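Local coordinates for peptidyl tryptophan dihydroxylase (Pseudomonas putida, PDB 7CTQ), which uses FAD as a flavoprotein monooxygenase to dihydroxylate a peptidyl tryptophan, a step essential for biogenesis of the tryptophylquinone cofactor, at residues Ser174-Glu177 with Gly182-Trp185. Residues are numbered along the deposited sequence; the frame is centred on the assembly and turned at random.
Sequences SAVE and GWAW
Glu177 and Ala184 form the antiparallel hydrogen-bonded pair of a beta hairpin, with Glu177 N to Ala184 O at 3.1 Å. The return bond, Ala184 N to Glu177 O, measures 3.0 Å. Val176 and Trp185 make the adjoining non-hydrogen-bonded pair, and the CA of Val176 adds a C-H contact of 3.3 Å to Ala184 O. On this face the valine packs chiefly through CG2, which meets the edge of the Trp185 ring, 3.6 Å from CE3 and near the ring plane. Val176 CG1 only comes within 4.1 Å of Trp183 CE3, the two side chains lying side by side and pointing the same way. With CG anti to the backbone N (chi1 157°), the Trp185 indole extends alongside the neighbouring strand, its CH2 3.4 Å from Ser174 CB. Ala175 O lies closer still, 3.2 Å from Trp185 CE3. On the reverse face Glu177 CG packs loosely near Ala184 CB. Polar ends look outward: Ser174 OG hydrogen-bonds to Thr71 O, Trp183 NE1 to Tyr325 OH and Glu177 OE2 to Ser222 OG. Backbone bonds thus set the pairing, while one indole packs against both a methyl and a carbonyl oxygen; the Trp185 side chain lies about 5 Å from the bound FAD, so this face of the hairpin lies near the cofactor.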
ATOM      1  N   SER A 174      -8.579 -21.758   0.691  1.00 60.10           N
ATOM      2  CA  SER A 174      -7.274 -21.115   0.627  1.00 52.59           C
ATOM      3  C   SER A 174      -6.467 -21.580   1.830  1.00 55.78           C
ATOM      4  O   SER A 174      -7.007 -22.181   2.765  1.00 53.10           O
ATOM      5  CB  SER A 174      -7.404 -19.591   0.580  1.00 59.27           C
ATOM      6  OG  SER A 174      -7.909 -19.076   1.802  1.00 61.24           O
ATOM      7  N   ALA A 175      -5.158 -21.322   1.797  1.00 56.35           N
ATOM      8  CA  ALA A 175      -4.318 -21.718   2.923  1.00 52.52           C
ATOM      9  C   ALA A 175      -3.022 -20.919   2.939  1.00 46.84           C
ATOM     10  O   ALA A 175      -2.579 -20.382   1.916  1.00 44.75           O
ATOM     11  CB  ALA A 175      -4.005 -23.217   2.901  1.00 46.98           C
ATOM     12  N   VAL A 176      -2.425 -20.862   4.133  1.00 51.51           N
ATOM     13  CA  VAL A 176      -1.104 -20.289   4.382  1.00 50.83           C
ATOM     14  C   VAL A 176      -0.329 -21.278   5.239  1.00 46.85           C
ATOM     15  O   VAL A 176      -0.861 -21.787   6.231  1.00 47.92           O
ATOM     16  CB  VAL A 176      -1.175 -18.927   5.103  1.00 51.49           C
ATOM     17  CG1 VAL A 176       0.130 -18.136   4.898  1.00 43.93           C
ATOM     18  CG2 VAL A 176      -2.375 -18.132   4.645  1.00 55.70           C
ATOM     19  N   GLU A 177       0.919 -21.558   4.859  1.00 43.18           N
ATOM     20  CA  GLU A 177       1.772 -22.388   5.697  1.00 42.28           C
ATOM     21  C   GLU A 177       3.174 -21.800   5.743  1.00 49.85           C
ATOM     22  O   GLU A 177       3.720 -21.358   4.723  1.00 41.24           O
ATOM     23  CB  GLU A 177       1.828 -23.859   5.234  1.00 50.49           C
ATOM     24  CG  GLU A 177       2.420 -24.089   3.857  1.00 49.17           C
ATOM     25  CD  GLU A 177       2.595 -25.576   3.507  1.00 57.28           C
ATOM     26  OE1 GLU A 177       2.792 -26.420   4.411  1.00 53.19           O
ATOM     27  OE2 GLU A 177       2.540 -25.894   2.303  1.00 49.39           O
ATOM     28  N   GLY A 182      10.796 -20.006   3.975  1.00 35.85           N
ATOM     29  CA  GLY A 182       9.844 -19.175   3.275  1.00 36.57           C
ATOM     30  C   GLY A 182       8.453 -19.435   3.806  1.00 34.58           C
ATOM     31  O   GLY A 182       8.273 -20.092   4.832  1.00 37.88           O
ATOM     32  N   TRP A 183       7.472 -18.902   3.090  1.00 38.27           N
ATOM     33  CA  TRP A 183       6.086 -19.202   3.396  1.00 45.70           C
ATOM     34  C   TRP A 183       5.325 -19.262   2.082  1.00 31.43           C
ATOM     35  O   TRP A 183       5.732 -18.678   1.074  1.00 36.19           O
ATOM     36  CB  TRP A 183       5.464 -18.176   4.379  1.00 34.74           C
ATOM     37  CG  TRP A 183       5.491 -16.767   3.888  1.00 41.09           C
ATOM     38  CD1 TRP A 183       6.516 -15.860   4.024  1.00 38.61           C
ATOM     39  CD2 TRP A 183       4.448 -16.091   3.183  1.00 42.12           C
ATOM     40  NE1 TRP A 183       6.165 -14.662   3.440  1.00 35.54           N
ATOM     41  CE2 TRP A 183       4.900 -14.774   2.924  1.00 36.47           C
ATOM     42  CE3 TRP A 183       3.167 -16.460   2.757  1.00 39.97           C
ATOM     43  CZ2 TRP A 183       4.123 -13.838   2.233  1.00 39.62           C
ATOM     44  CZ3 TRP A 183       2.393 -15.524   2.087  1.00 38.04           C
ATOM     45  CH2 TRP A 183       2.876 -14.229   1.826  1.00 43.59           C
ATOM     46  N   ALA A 184       4.210 -19.982   2.101  1.00 36.44           N
ATOM     47  CA  ALA A 184       3.419 -20.168   0.896  1.00 43.52           C
ATOM     48  C   ALA A 184       1.977 -19.744   1.136  1.00 38.48           C
ATOM     49  O   ALA A 184       1.433 -19.923   2.229  1.00 42.24           O
ATOM     50  CB  ALA A 184       3.470 -21.636   0.413  1.00 39.70           C
ATOM     51  N   TRP A 185       1.375 -19.172   0.101  1.00 36.84           N
ATOM     52  CA  TRP A 185      -0.045 -18.869   0.058  1.00 39.82           C
ATOM     53  C   TRP A 185      -0.653 -19.617  -1.120  1.00 45.30           C
ATOM     54  O   TRP A 185      -0.074 -19.634  -2.213  1.00 41.43           O
ATOM     55  CB  TRP A 185      -0.270 -17.369  -0.103  1.00 40.33           C
ATOM     56  CG  TRP A 185      -1.587 -16.990  -0.689  1.00 45.73           C
ATOM     57  CD1 TRP A 185      -1.826 -16.542  -1.958  1.00 49.44           C
ATOM     58  CD2 TRP A 185      -2.851 -16.995  -0.020  1.00 41.76           C
ATOM     59  NE1 TRP A 185      -3.163 -16.274  -2.121  1.00 49.39           N
ATOM     60  CE2 TRP A 185      -3.814 -16.540  -0.945  1.00 43.74           C
ATOM     61  CE3 TRP A 185      -3.262 -17.339   1.275  1.00 48.49           C
ATOM     62  CZ2 TRP A 185      -5.164 -16.421  -0.620  1.00 55.90           C
ATOM     63  CZ3 TRP A 185      -4.603 -17.226   1.597  1.00 60.14           C
ATOM     64  CH2 TRP A 185      -5.539 -16.764   0.654  1.00 59.24           C
TER